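Malate dehydrogenase (PDB 3I0P) probably catalyses the NAD-dependent interconversion of malate and oxaloacetate in the anaerobic parasite Entamoeba histolytica. Local coordinates at residues G125-Y130 / C179-T184; I140-T145 / G283-A288; T145-S150 / L161-L166. All coordinates share one frame; numbering follows the deposited sequence.

Interaction 1: residues G125-Y130 / C179-T184. With NAD (nicotinamide-adenine-dinucleotide), chain B.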
loop_
_atom_site.group_PDB
_atom_site.type_symbol
_atom_site.label_atom_id
_atom_site.label_comp_id
_atom_site.label_asym_id
_atom_site.label_seq_id
_atom_site.Cartn_x
_atom_site.Cartn_y
_atom_site.Cartn_z
ATOM N N GLY A 125 13.388 13.756 -2.908
ATOM C CA GLY A 125 13.750 13.555 -1.512
ATOM C C GLY A 125 12.817 12.584 -0.823
ATOM O O GLY A 125 12.446 11.559 -1.391
ATOM N N ILE A 126 12.423 12.902 0.403
ATOM C CA ILE A 126 11.568 11.992 1.161
ATOM C C ILE A 126 10.093 12.035 0.753
ATOM O O ILE A 126 9.486 13.111 0.680
ATOM C CB ILE A 126 11.731 12.161 2.694
ATOM C CG1 ILE A 126 11.570 13.625 3.124
ATOM C CG2 ILE A 126 13.058 11.601 3.130
ATOM C CD1 ILE A 126 11.196 13.766 4.591
ATOM N N ALA A 127 9.515 10.868 0.482
ATOM C CA ALA A 127 8.111 10.825 0.068
ATOM C C ALA A 127 7.230 11.400 1.173
ATOM O O ALA A 127 6.271 12.135 0.905
ATOM C CB ALA A 127 7.686 9.407 -0.295
ATOM N N GLY A 128 7.596 11.085 2.414
ATOM C CA GLY A 128 6.861 11.507 3.598
ATOM C C GLY A 128 6.595 12.989 3.679
ATOM O O GLY A 128 5.628 13.398 4.315
ATOM N N TYR A 129 7.431 13.800 3.034
ATOM C CA TYR A 129 7.310 15.258 3.136
ATOM C C TYR A 129 5.989 15.732 2.558
ATOM O O TYR A 129 5.289 16.540 3.160
ATOM C CB TYR A 129 8.475 15.969 2.432
ATOM C CG TYR A 129 8.356 17.484 2.435
ATOM C CD1 TYR A 129 8.700 18.225 3.565
ATOM C CD2 TYR A 129 7.881 18.176 1.314
ATOM C CE1 TYR A 129 8.588 19.617 3.585
ATOM C CE2 TYR A 129 7.756 19.571 1.323
ATOM C CZ TYR A 129 8.121 20.280 2.460
ATOM O OH TYR A 129 8.022 21.654 2.487
ATOM N N TYR A 130 5.656 15.219 1.381
ATOM C CA TYR A 130 4.450 15.636 0.673
ATOM C C TYR A 130 3.190 15.141 1.385
ATOM O O TYR A 130 2.180 15.840 1.430
ATOM C CB TYR A 130 4.535 15.204 -0.798
ATOM C CG TYR A 130 5.879 15.586 -1.362
ATOM C CD1 TYR A 130 6.124 16.885 -1.841
ATOM C CD2 TYR A 130 6.936 14.680 -1.340
ATOM C CE1 TYR A 130 7.382 17.247 -2.304
ATOM C CE2 TYR A 130 8.187 15.032 -1.804
ATOM C CZ TYR A 130 8.408 16.309 -2.284
ATOM O OH TYR A 130 9.664 16.619 -2.744
ATOM N N CYS A 179 2.451 8.905 9.924
ATOM C CA CYS A 179 3.146 9.063 8.665
ATOM C C CYS A 179 3.950 7.842 8.319
ATOM O O CYS A 179 5.087 7.684 8.785
ATOM C CB CYS A 179 4.068 10.279 8.678
ATOM S SG CYS A 179 4.726 10.642 7.037
ATOM N N PHE A 180 3.371 6.974 7.495
ATOM C CA PHE A 180 4.179 5.924 6.909
ATOM C C PHE A 180 4.946 6.506 5.727
ATOM O O PHE A 180 4.398 7.275 4.933
ATOM C CB PHE A 180 3.372 4.706 6.480
ATOM C CG PHE A 180 4.203 3.691 5.759
ATOM C CD1 PHE A 180 5.191 2.987 6.432
ATOM C CD2 PHE A 180 4.057 3.494 4.392
ATOM C CE1 PHE A 180 5.988 2.077 5.769
ATOM C CE2 PHE A 180 4.855 2.565 3.716
ATOM C CZ PHE A 180 5.819 1.862 4.408
ATOM N N ASP A 181 6.220 6.149 5.637
ATOM C CA ASP A 181 7.082 6.666 4.595
ATOM C C ASP A 181 8.219 5.698 4.353
ATOM O O ASP A 181 9.116 5.575 5.175
ATOM C CB ASP A 181 7.628 8.038 4.992
ATOM C CG ASP A 181 8.575 8.607 3.959
ATOM O OD1 ASP A 181 8.501 8.194 2.775
ATOM O OD2 ASP A 181 9.390 9.477 4.337
ATOM N N GLY A 182 8.179 5.001 3.226
ATOM C CA GLY A 182 9.183 3.986 2.968
ATOM C C GLY A 182 9.129 3.352 1.597
ATOM O O GLY A 182 8.093 3.409 0.905
ATOM N N ALA A 183 10.254 2.743 1.217
ATOM C CA ALA A 183 10.376 2.037 -0.049
ATOM C C ALA A 183 9.472 0.818 -0.086
ATOM O O ALA A 183 9.142 0.251 0.955
ATOM C CB ALA A 183 11.804 1.625 -0.264
ATOM N N THR A 184 9.078 0.404 -1.282
ATOM C CA THR A 184 8.337 -0.847 -1.430
ATOM C C THR A 184 9.280 -2.055 -1.500
ATOM O O THR A 184 8.840 -3.200 -1.431
ATOM C CB THR A 184 7.406 -0.811 -2.635
ATOM O OG1 THR A 184 8.094 -0.219 -3.744
ATOM C CG2 THR A 184 6.150 0.010 -2.319
HETATM P PA NAD B . 12.280 2.551 6.786
HETATM O O1A NAD B . 13.266 3.420 7.528
HETATM O O2A NAD B . 12.553 1.085 6.689
HETATM O O5B NAD B . 10.854 2.787 7.492
HETATM C C5B NAD B . 10.378 4.125 7.721
HETATM C C4B NAD B . 8.885 4.165 8.071
HETATM O O4B NAD B . 8.504 3.074 8.920
HETATM C C3B NAD B . 8.504 5.413 8.842
HETATM O O3B NAD B . 7.144 5.748 8.519
HETATM C C2B NAD B . 8.608 4.988 10.290
HETATM O O2B NAD B . 7.764 5.775 11.131
HETATM C C1B NAD B . 8.123 3.555 10.219
HETATM N N9A NAD B . 8.668 2.653 11.275
HETATM C C8A NAD B . 9.952 2.316 11.470
HETATM N N7A NAD B . 10.013 1.453 12.507
HETATM C C5A NAD B . 8.753 1.243 12.955
HETATM C C6A NAD B . 8.189 0.470 13.975
HETATM N N6A NAD B . 8.961 -0.291 14.788
HETATM N N1A NAD B . 6.848 0.490 14.169
HETATM C C2A NAD B . 6.055 1.236 13.388
HETATM N N3A NAD B . 6.569 1.981 12.400
HETATM C C4A NAD B . 7.911 2.002 12.166
HETATM O O3 NAD B . 11.980 3.150 5.304
HETATM P PN NAD B . 12.968 3.207 4.010
HETATM O O1N NAD B . 12.365 2.317 2.950
HETATM O O2N NAD B . 14.405 3.028 4.434
HETATM O O5D NAD B . 12.827 4.719 3.501
HETATM C C5D NAD B . 13.554 5.780 4.128
HETATM C C4D NAD B . 13.366 7.083 3.355
HETATM O O4D NAD B . 13.910 6.967 2.037
HETATM C C3D NAD B . 11.896 7.445 3.182
HETATM O O3D NAD B . 11.705 8.769 3.699
HETATM C C2D NAD B . 11.626 7.347 1.681
HETATM O O2D NAD B . 10.714 8.323 1.146
HETATM C C1D NAD B . 13.006 7.573 1.106
HETATM N N1N NAD B . 13.134 7.029 -0.244
HETATM C C2N NAD B . 13.082 7.889 -1.286
HETATM C C3N NAD B . 13.201 7.415 -2.596
HETATM C C7N NAD B . 13.144 8.355 -3.768
HETATM O O7N NAD B . 13.257 7.898 -4.898
HETATM N N7N NAD B . 12.974 9.657 -3.552
HETATM C C4N NAD B . 13.375 6.045 -2.810
HETATM C C5N NAD B . 13.415 5.177 -1.714
HETATM C C6N NAD B . 13.294 5.701 -0.428
#

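Interaction 2: residues I140-T145 / G283-A288. With NAD (nicotinamide-adenine-dinucleotide), chain B.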
loop_
_atom_site.group_PDB
_atom_site.type_symbol
_atom_site.label_atom_id
_atom_site.label_comp_id
_atom_site.label_asym_id
_atom_site.label_seq_id
_atom_site.Cartn_x
_atom_site.Cartn_y
_atom_site.Cartn_z
ATOM N N ILE A 140 -5.978 13.314 4.444
ATOM C CA ILE A 140 -5.168 12.117 4.285
ATOM C C ILE A 140 -4.337 12.368 3.041
ATOM O O ILE A 140 -4.887 12.758 2.016
ATOM C CB ILE A 140 -6.050 10.862 4.082
ATOM C CG1 ILE A 140 -6.799 10.516 5.378
ATOM C CG2 ILE A 140 -5.214 9.668 3.637
ATOM C CD1 ILE A 140 -8.138 9.779 5.177
ATOM N N GLY A 141 -3.024 12.170 3.129
ATOM C CA GLY A 141 -2.141 12.350 1.977
ATOM C C GLY A 141 -1.389 11.100 1.568
ATOM O O GLY A 141 -0.668 10.503 2.366
ATOM N N ILE A 142 -1.561 10.704 0.318
ATOM C CA ILE A 142 -0.924 9.508 -0.219
ATOM C C ILE A 142 -0.108 9.927 -1.431
ATOM O O ILE A 142 -0.601 10.653 -2.299
ATOM C CB ILE A 142 -1.968 8.424 -0.621
ATOM C CG1 ILE A 142 -2.842 8.037 0.585
ATOM C CG2 ILE A 142 -1.269 7.208 -1.232
ATOM C CD1 ILE A 142 -4.084 7.217 0.242
ATOM N N CYS A 143 1.143 9.492 -1.490
ATOM C CA CYS A 143 2.014 9.920 -2.562
ATOM C C CYS A 143 3.145 8.929 -2.777
ATOM O O CYS A 143 3.343 8.021 -1.967
ATOM C CB CYS A 143 2.542 11.332 -2.282
ATOM S SG CYS A 143 4.004 11.435 -1.257
ATOM N N GLY A 144 3.866 9.095 -3.885
ATOM C CA GLY A 144 4.954 8.195 -4.248
ATOM C C GLY A 144 5.679 8.667 -5.496
ATOM O O GLY A 144 5.297 9.665 -6.118
ATOM N N THR A 145 6.733 7.946 -5.857
ATOM C CA THR A 145 7.572 8.300 -6.991
ATOM C C THR A 145 8.145 7.015 -7.547
ATOM O O THR A 145 8.305 6.054 -6.805
ATOM C CB THR A 145 8.736 9.269 -6.573
ATOM O OG1 THR A 145 9.454 9.701 -7.734
ATOM C CG2 THR A 145 9.711 8.608 -5.608
ATOM N N GLY A 283 8.596 10.210 -12.648
ATOM C CA GLY A 283 7.225 10.575 -12.332
ATOM C C GLY A 283 6.930 10.536 -10.839
ATOM O O GLY A 283 7.673 9.905 -10.059
ATOM N N HIS A 284 5.850 11.221 -10.450
ATOM C CA HIS A 284 5.362 11.273 -9.071
ATOM C C HIS A 284 3.837 11.326 -9.095
ATOM O O HIS A 284 3.245 11.788 -10.078
ATOM C CB HIS A 284 5.808 12.552 -8.347
ATOM C CG HIS A 284 7.234 12.967 -8.581
ATOM N ND1 HIS A 284 8.306 12.103 -8.471
ATOM C CD2 HIS A 284 7.764 14.189 -8.837
ATOM C CE1 HIS A 284 9.427 12.768 -8.682
ATOM N NE2 HIS A 284 9.127 14.037 -8.897
ATOM N N PHE A 285 3.206 10.894 -8.006
ATOM C CA PHE A 285 1.768 11.116 -7.804
ATOM C C PHE A 285 1.486 11.618 -6.395
ATOM O O PHE A 285 2.236 11.309 -5.458
ATOM C CB PHE A 285 0.946 9.853 -8.078
ATOM C CG PHE A 285 1.121 8.767 -7.053
ATOM C CD1 PHE A 285 0.204 8.620 -6.019
ATOM C CD2 PHE A 285 2.193 7.882 -7.135
ATOM C CE1 PHE A 285 0.350 7.606 -5.063
ATOM C CE2 PHE A 285 2.353 6.864 -6.187
ATOM C CZ PHE A 285 1.432 6.720 -5.154
ATOM N N PHE A 286 0.402 12.385 -6.261
ATOM C CA PHE A 286 0.011 12.989 -4.990
ATOM C C PHE A 286 -1.502 12.979 -4.858
ATOM O O PHE A 286 -2.209 13.551 -5.697
ATOM C CB PHE A 286 0.532 14.425 -4.888
ATOM C CG PHE A 286 2.001 14.546 -5.144
ATOM C CD1 PHE A 286 2.916 14.275 -4.134
ATOM C CD2 PHE A 286 2.470 14.918 -6.399
ATOM C CE1 PHE A 286 4.276 14.368 -4.359
ATOM C CE2 PHE A 286 3.829 15.023 -6.635
ATOM C CZ PHE A 286 4.741 14.737 -5.606
ATOM N N ILE A 287 -1.981 12.314 -3.806
ATOM C CA ILE A 287 -3.404 12.199 -3.526
ATOM C C ILE A 287 -3.719 12.880 -2.202
ATOM O O ILE A 287 -3.009 12.688 -1.223
ATOM C CB ILE A 287 -3.855 10.716 -3.461
ATOM C CG1 ILE A 287 -3.626 10.013 -4.798
ATOM C CG2 ILE A 287 -5.334 10.587 -3.026
ATOM C CD1 ILE A 287 -4.063 8.559 -4.780
ATOM N N ALA A 288 -4.787 13.674 -2.184
ATOM C CA ALA A 288 -5.283 14.295 -0.957
ATOM C C ALA A 288 -6.783 14.024 -0.769
ATOM O O ALA A 288 -7.580 14.187 -1.693
ATOM C CB ALA A 288 -5.008 15.777 -0.978
HETATM P PA NAD B . 12.280 2.551 6.786
HETATM O O1A NAD B . 13.266 3.420 7.528
HETATM O O2A NAD B . 12.553 1.085 6.689
HETATM O O5B NAD B . 10.854 2.787 7.492
HETATM C C5B NAD B . 10.378 4.125 7.721
HETATM C C4B NAD B . 8.885 4.165 8.071
HETATM O O4B NAD B . 8.504 3.074 8.920
HETATM C C3B NAD B . 8.504 5.413 8.842
HETATM O O3B NAD B . 7.144 5.748 8.519
HETATM C C2B NAD B . 8.608 4.988 10.290
HETATM O O2B NAD B . 7.764 5.775 11.131
HETATM C C1B NAD B . 8.123 3.555 10.219
HETATM N N9A NAD B . 8.668 2.653 11.275
HETATM C C8A NAD B . 9.952 2.316 11.470
HETATM N N7A NAD B . 10.013 1.453 12.507
HETATM C C5A NAD B . 8.753 1.243 12.955
HETATM C C6A NAD B . 8.189 0.470 13.975
HETATM N N6A NAD B . 8.961 -0.291 14.788
HETATM N N1A NAD B . 6.848 0.490 14.169
HETATM C C2A NAD B . 6.055 1.236 13.388
HETATM N N3A NAD B . 6.569 1.981 12.400
HETATM C C4A NAD B . 7.911 2.002 12.166
HETATM O O3 NAD B . 11.980 3.150 5.304
HETATM P PN NAD B . 12.968 3.207 4.010
HETATM O O1N NAD B . 12.365 2.317 2.950
HETATM O O2N NAD B . 14.405 3.028 4.434
HETATM O O5D NAD B . 12.827 4.719 3.501
HETATM C C5D NAD B . 13.554 5.780 4.128
HETATM C C4D NAD B . 13.366 7.083 3.355
HETATM O O4D NAD B . 13.910 6.967 2.037
HETATM C C3D NAD B . 11.896 7.445 3.182
HETATM O O3D NAD B . 11.705 8.769 3.699
HETATM C C2D NAD B . 11.626 7.347 1.681
HETATM O O2D NAD B . 10.714 8.323 1.146
HETATM C C1D NAD B . 13.006 7.573 1.106
HETATM N N1N NAD B . 13.134 7.029 -0.244
HETATM C C2N NAD B . 13.082 7.889 -1.286
HETATM C C3N NAD B . 13.201 7.415 -2.596
HETATM C C7N NAD B . 13.144 8.355 -3.768
HETATM O O7N NAD B . 13.257 7.898 -4.898
HETATM N N7N NAD B . 12.974 9.657 -3.552
HETATM C C4N NAD B . 13.375 6.045 -2.810
HETATM C C5N NAD B . 13.415 5.177 -1.714
HETATM C C6N NAD B . 13.294 5.701 -0.428
#

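Interaction 3: residues T145-S150 / L161-L166. With NAD (nicotinamide-adenine-dinucleotide), chain B.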
loop_
_atom_site.group_PDB
_atom_site.type_symbol
_atom_site.label_atom_id
_atom_site.label_comp_id
_atom_site.label_asym_id
_atom_site.label_seq_id
_atom_site.Cartn_x
_atom_site.Cartn_y
_atom_site.Cartn_z
ATOM N N THR A 145 6.733 7.946 -5.857
ATOM C CA THR A 145 7.572 8.300 -6.991
ATOM C C THR A 145 8.145 7.015 -7.547
ATOM O O THR A 145 8.305 6.054 -6.805
ATOM C CB THR A 145 8.736 9.269 -6.573
ATOM O OG1 THR A 145 9.454 9.701 -7.734
ATOM C CG2 THR A 145 9.711 8.608 -5.608
ATOM N N ASN A 146 8.428 6.969 -8.844
ATOM C CA ASN A 146 9.277 5.895 -9.342
ATOM C C ASN A 146 10.743 6.319 -9.283
ATOM O O ASN A 146 11.042 7.472 -8.960
ATOM C CB ASN A 146 8.843 5.354 -10.718
ATOM C CG ASN A 146 8.793 6.418 -11.822
ATOM O OD1 ASN A 146 9.139 7.594 -11.631
ATOM N ND2 ASN A 146 8.351 5.985 -13.005
ATOM N N ALA A 147 11.648 5.384 -9.548
ATOM C CA ALA A 147 13.080 5.636 -9.488
ATOM C C ALA A 147 13.783 4.665 -10.428
ATOM O O ALA A 147 13.148 3.739 -10.936
ATOM C CB ALA A 147 13.586 5.473 -8.061
ATOM N N ARG A 148 15.078 4.872 -10.673
ATOM C CA ARG A 148 15.845 3.984 -11.552
ATOM C C ARG A 148 15.828 2.536 -11.057
ATOM O O ARG A 148 15.806 2.286 -9.849
ATOM C CB ARG A 148 17.289 4.475 -11.724
ATOM C CG ARG A 148 18.208 4.239 -10.532
ATOM C CD ARG A 148 19.628 4.713 -10.825
ATOM N NE ARG A 148 20.325 3.848 -11.782
ATOM C CZ ARG A 148 21.627 3.933 -12.070
ATOM N NH1 ARG A 148 22.391 4.851 -11.479
ATOM N NH2 ARG A 148 22.167 3.095 -12.956
ATOM N N SER A 149 15.826 1.596 -11.999
ATOM C CA SER A 149 15.821 0.168 -11.695
ATOM C C SER A 149 16.891 -0.239 -10.678
ATOM O O SER A 149 18.087 0.023 -10.863
ATOM C CB SER A 149 15.988 -0.638 -12.980
ATOM O OG SER A 149 15.081 -0.180 -13.962
ATOM N N SER A 150 16.437 -0.875 -9.603
ATOM C CA SER A 150 17.309 -1.430 -8.577
ATOM C C SER A 150 16.721 -2.706 -7.965
ATOM O O SER A 150 17.436 -3.471 -7.314
ATOM C CB SER A 150 17.542 -0.395 -7.470
ATOM O OG SER A 150 16.370 -0.212 -6.683
ATOM N N LEU A 161 12.673 -2.599 -11.239
ATOM C CA LEU A 161 11.792 -1.648 -10.568
ATOM C C LEU A 161 12.594 -0.733 -9.656
ATOM O O LEU A 161 13.584 -1.161 -9.053
ATOM C CB LEU A 161 10.746 -2.394 -9.732
ATOM C CG LEU A 161 9.480 -2.899 -10.413
ATOM C CD1 LEU A 161 8.940 -4.130 -9.690
ATOM C CD2 LEU A 161 8.442 -1.799 -10.462
ATOM N N GLY A 162 12.157 0.515 -9.539
ATOM C CA GLY A 162 12.742 1.422 -8.562
ATOM C C GLY A 162 12.436 0.941 -7.152
ATOM O O GLY A 162 11.702 -0.035 -6.967
ATOM N N THR A 163 13.015 1.603 -6.158
ATOM C CA THR A 163 12.683 1.318 -4.775
ATOM C C THR A 163 11.279 1.853 -4.472
ATOM O O THR A 163 10.682 1.523 -3.442
ATOM C CB THR A 163 13.711 1.924 -3.823
ATOM O OG1 THR A 163 14.043 3.248 -4.265
ATOM C CG2 THR A 163 14.978 1.084 -3.816
ATOM N N ASN A 164 10.777 2.693 -5.375
ATOM C CA ASN A 164 9.375 3.085 -5.435
ATOM C C ASN A 164 8.697 3.271 -4.082
ATOM O O ASN A 164 7.873 2.449 -3.674
ATOM C CB ASN A 164 8.615 2.084 -6.308
ATOM C CG ASN A 164 9.028 2.169 -7.768
ATOM O OD1 ASN A 164 9.982 2.874 -8.106
ATOM N ND2 ASN A 164 8.304 1.468 -8.641
ATOM N N PRO A 165 9.048 4.363 -3.375
ATOM C CA PRO A 165 8.472 4.554 -2.053
ATOM C C PRO A 165 7.020 4.997 -2.112
ATOM O O PRO A 165 6.563 5.566 -3.111
ATOM C CB PRO A 165 9.353 5.648 -1.437
ATOM C CG PRO A 165 9.790 6.456 -2.586
ATOM C CD PRO A 165 9.932 5.485 -3.749
ATOM N N LEU A 166 6.317 4.698 -1.027
ATOM C CA LEU A 166 4.944 5.103 -0.818
ATOM C C LEU A 166 4.918 5.782 0.536
ATOM O O LEU A 166 5.454 5.253 1.508
ATOM C CB LEU A 166 4.052 3.865 -0.803
ATOM C CG LEU A 166 2.549 4.014 -0.617
ATOM C CD1 LEU A 166 1.937 4.771 -1.788
ATOM C CD2 LEU A 166 1.931 2.619 -0.481
HETATM P PA NAD B . 12.280 2.551 6.786
HETATM O O1A NAD B . 13.266 3.420 7.528
HETATM O O2A NAD B . 12.553 1.085 6.689
HETATM O O5B NAD B . 10.854 2.787 7.492
HETATM C C5B NAD B . 10.378 4.125 7.721
HETATM C C4B NAD B . 8.885 4.165 8.071
HETATM O O4B NAD B . 8.504 3.074 8.920
HETATM C C3B NAD B . 8.504 5.413 8.842
HETATM O O3B NAD B . 7.144 5.748 8.519
HETATM C C2B NAD B . 8.608 4.988 10.290
HETATM O O2B NAD B . 7.764 5.775 11.131
HETATM C C1B NAD B . 8.123 3.555 10.219
HETATM N N9A NAD B . 8.668 2.653 11.275
HETATM C C8A NAD B . 9.952 2.316 11.470
HETATM N N7A NAD B . 10.013 1.453 12.507
HETATM C C5A NAD B . 8.753 1.243 12.955
HETATM C C6A NAD B . 8.189 0.470 13.975
HETATM N N6A NAD B . 8.961 -0.291 14.788
HETATM N N1A NAD B . 6.848 0.490 14.169
HETATM C C2A NAD B . 6.055 1.236 13.388
HETATM N N3A NAD B . 6.569 1.981 12.400
HETATM C C4A NAD B . 7.911 2.002 12.166
HETATM O O3 NAD B . 11.980 3.150 5.304
HETATM P PN NAD B . 12.968 3.207 4.010
HETATM O O1N NAD B . 12.365 2.317 2.950
HETATM O O2N NAD B . 14.405 3.028 4.434
HETATM O O5D NAD B . 12.827 4.719 3.501
HETATM C C5D NAD B . 13.554 5.780 4.128
HETATM C C4D NAD B . 13.366 7.083 3.355
HETATM O O4D NAD B . 13.910 6.967 2.037
HETATM C C3D NAD B . 11.896 7.445 3.182
HETATM O O3D NAD B . 11.705 8.769 3.699
HETATM C C2D NAD B . 11.626 7.347 1.681
HETATM O O2D NAD B . 10.714 8.323 1.146
HETATM C C1D NAD B . 13.006 7.573 1.106
HETATM N N1N NAD B . 13.134 7.029 -0.244
HETATM C C2N NAD B . 13.082 7.889 -1.286
HETATM C C3N NAD B . 13.201 7.415 -2.596
HETATM C C7N NAD B . 13.144 8.355 -3.768
HETATM O O7N NAD B . 13.257 7.898 -4.898
HETATM N N7N NAD B . 12.974 9.657 -3.552
HETATM C C4N NAD B . 13.375 6.045 -2.810
HETATM C C5N NAD B . 13.415 5.177 -1.714
HETATM C C6N NAD B . 13.294 5.701 -0.428
HETATM O O HOH W 1 11.092 2.006 -11.758
HETATM O O HOH W 2 15.655 2.554 -7.197
#

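Interaction 1: residues G125-Y130 / C179-T184
D181 reaches from its strand to G128, in the first turn of a helix, and grips the nicotinamide ribose of NAD on the way. Its CB packs on G128 CA at 3.8 Å, and the carboxylate beyond it occupies the side of G128 where a CB would point. CG stands anti to the backbone N (chi1 178°), which carries the carboxylate away from the strand and toward the helix start. There the two oxygens part company. OD1 accepts a hydrogen bond from NAD O2D at 2.8 Å and also touches the methyl of A127, while OD2 accepts one from NAD O3D and faces I126 CB. The ribose diol is thus held by the two arms of one carboxylate, a familiar way of binding a nucleotide, used here on the nicotinamide ribose at the start of a helix. O2D has a second bond, because A127 N donates to it at 2.9 Å with an N-H...O angle of 164°. I126 CG2 lies against the ribose beside O3D.

The two segments also hold the cofactor at other points. NAD N7N, in the carboxamide, donates to G125 O at 2.9 Å, and A183 N donates to NAD O1N at 2.8 Å. At the other ribose, NAD O3B makes weak bonds with C179 O and D181 N.

Helix 127-136 starts right here, with I126 and Y129 leaning on helix 29-45. Strand 178-182 pairs through F180 and G182 with strand 166-170, and is the last strand of the main sheet within this chain; C249 of the second subunit packs on F180.

Interaction 2: residues I140-T145 / G283-A288
T145 and H284 meet because their first torsions turn both side chains to the same place: T145 OG1 is anti to its backbone N (chi1 -174°), and H284 CG lies beside its own N. The two side chains run alongside each other, so that H284 ND1 donates to T145 OG1 at 2.8 Å, with the hydroxyl oxygen in the ring plane. F285 is turned differently. Its CG sits between the backbone N and the carbonyl carbon (chi1 70°), which folds the ring back over the neighbouring strand. One ring face covers the peptide joining C143 to G144, with G144 N 3.5 Å above the plane. C143 CA makes a CH-pi contact with the same ring, 4.2 Å from its centroid, while I142 CG2 comes to the ring's edge. G144, having no side chain, leaves the ring room to lie there.

The sulfur of C143 approaches the F286 ring obliquely, and its CB is the nearer atom, 3.5 Å from F286 CD1. I142 and I287 pack CB against CB at 4.1 Å.

Between these two layers of side chains the strands run antiparallel, at 174°, in regular register. I142 and G144 make hydrogen-bonded pairs with I287 and F285; I142 N donates to I287 O at 2.9 Å. F286 meets Y130 of helix 127-136, and the ring of F124 stacks on H284, whereas F285 and I287 pack on M257 of helix 244-259.

This antiparallel pair lies between strands 113-121 and 166-170. The malate/L-lactate dehydrogenase family binds NAD on a fold of its own, not on a classical Rossmann domain; the pair is inside its central mixed sheet, and T145, at the strand's end, borders the nicotinamide carboxamide.

Interaction 3: residues T145-S150 / L161-L166
T145 and P165 approach at a slant, the methyl CG2 of T145 lying 3.6 Å from P165 CD. The same edge of the proline also meets the cofactor: CG stands over a face of the nicotinamide ring, 3.5 Å from NAD C3N, with CD beside it. T163 comes to the same ring at its rim instead, with OG1 3.2 Å from NAD C4N, the carbon that exchanges hydride in NAD-dependent dehydrogenases. Its other branch, CG2, points back to S150 OG at 3.4 Å.

Both segments belong to the long connection between antiparallel strands 139-145 and 166-170, which doubles back so that its two ends line the nicotinamide pocket.

N164 swings its amide toward the opposite segment, CG beside its backbone N (chi1 -68°). OD1 takes a weak hydrogen bond from A147 N, while ND2 is held by E255 and S251 O. Farther along, S150 N donates to L161 O at 2.9 Å, almost straight but from above the carbonyl plane. Two waters fill in between the backbones. One receives G162 N and donates to A147 O; the other receives T163 N, donates to R148 O at 2.7 Å and bonds to S150 OG.

Overall arrangement
All three contacts reach the NAD site, interaction 2 only through T145. Interaction 1 holds the nicotinamide ribose, interaction 3 packs against the nicotinamide ring, and interaction 2 is an inner strand pair of the sheet, whose end, T145, passes into interaction 3. Interactions 1 and 2, with centres about 10 Å apart, meet where Y130 packs on F286, CG to CE1 at 3.6 Å. Interactions 1 and 3 are tied by T184, whose N lies 2.9 Å from T163 O and whose OG1 lies 2.7 Å from N164 O, both probable hydrogen bonds. N146 OD1, 2.9 Å from G283 N, probably fastens interaction 3 to interaction 2. H245 and K246 of the second subunit also bind the cofactor.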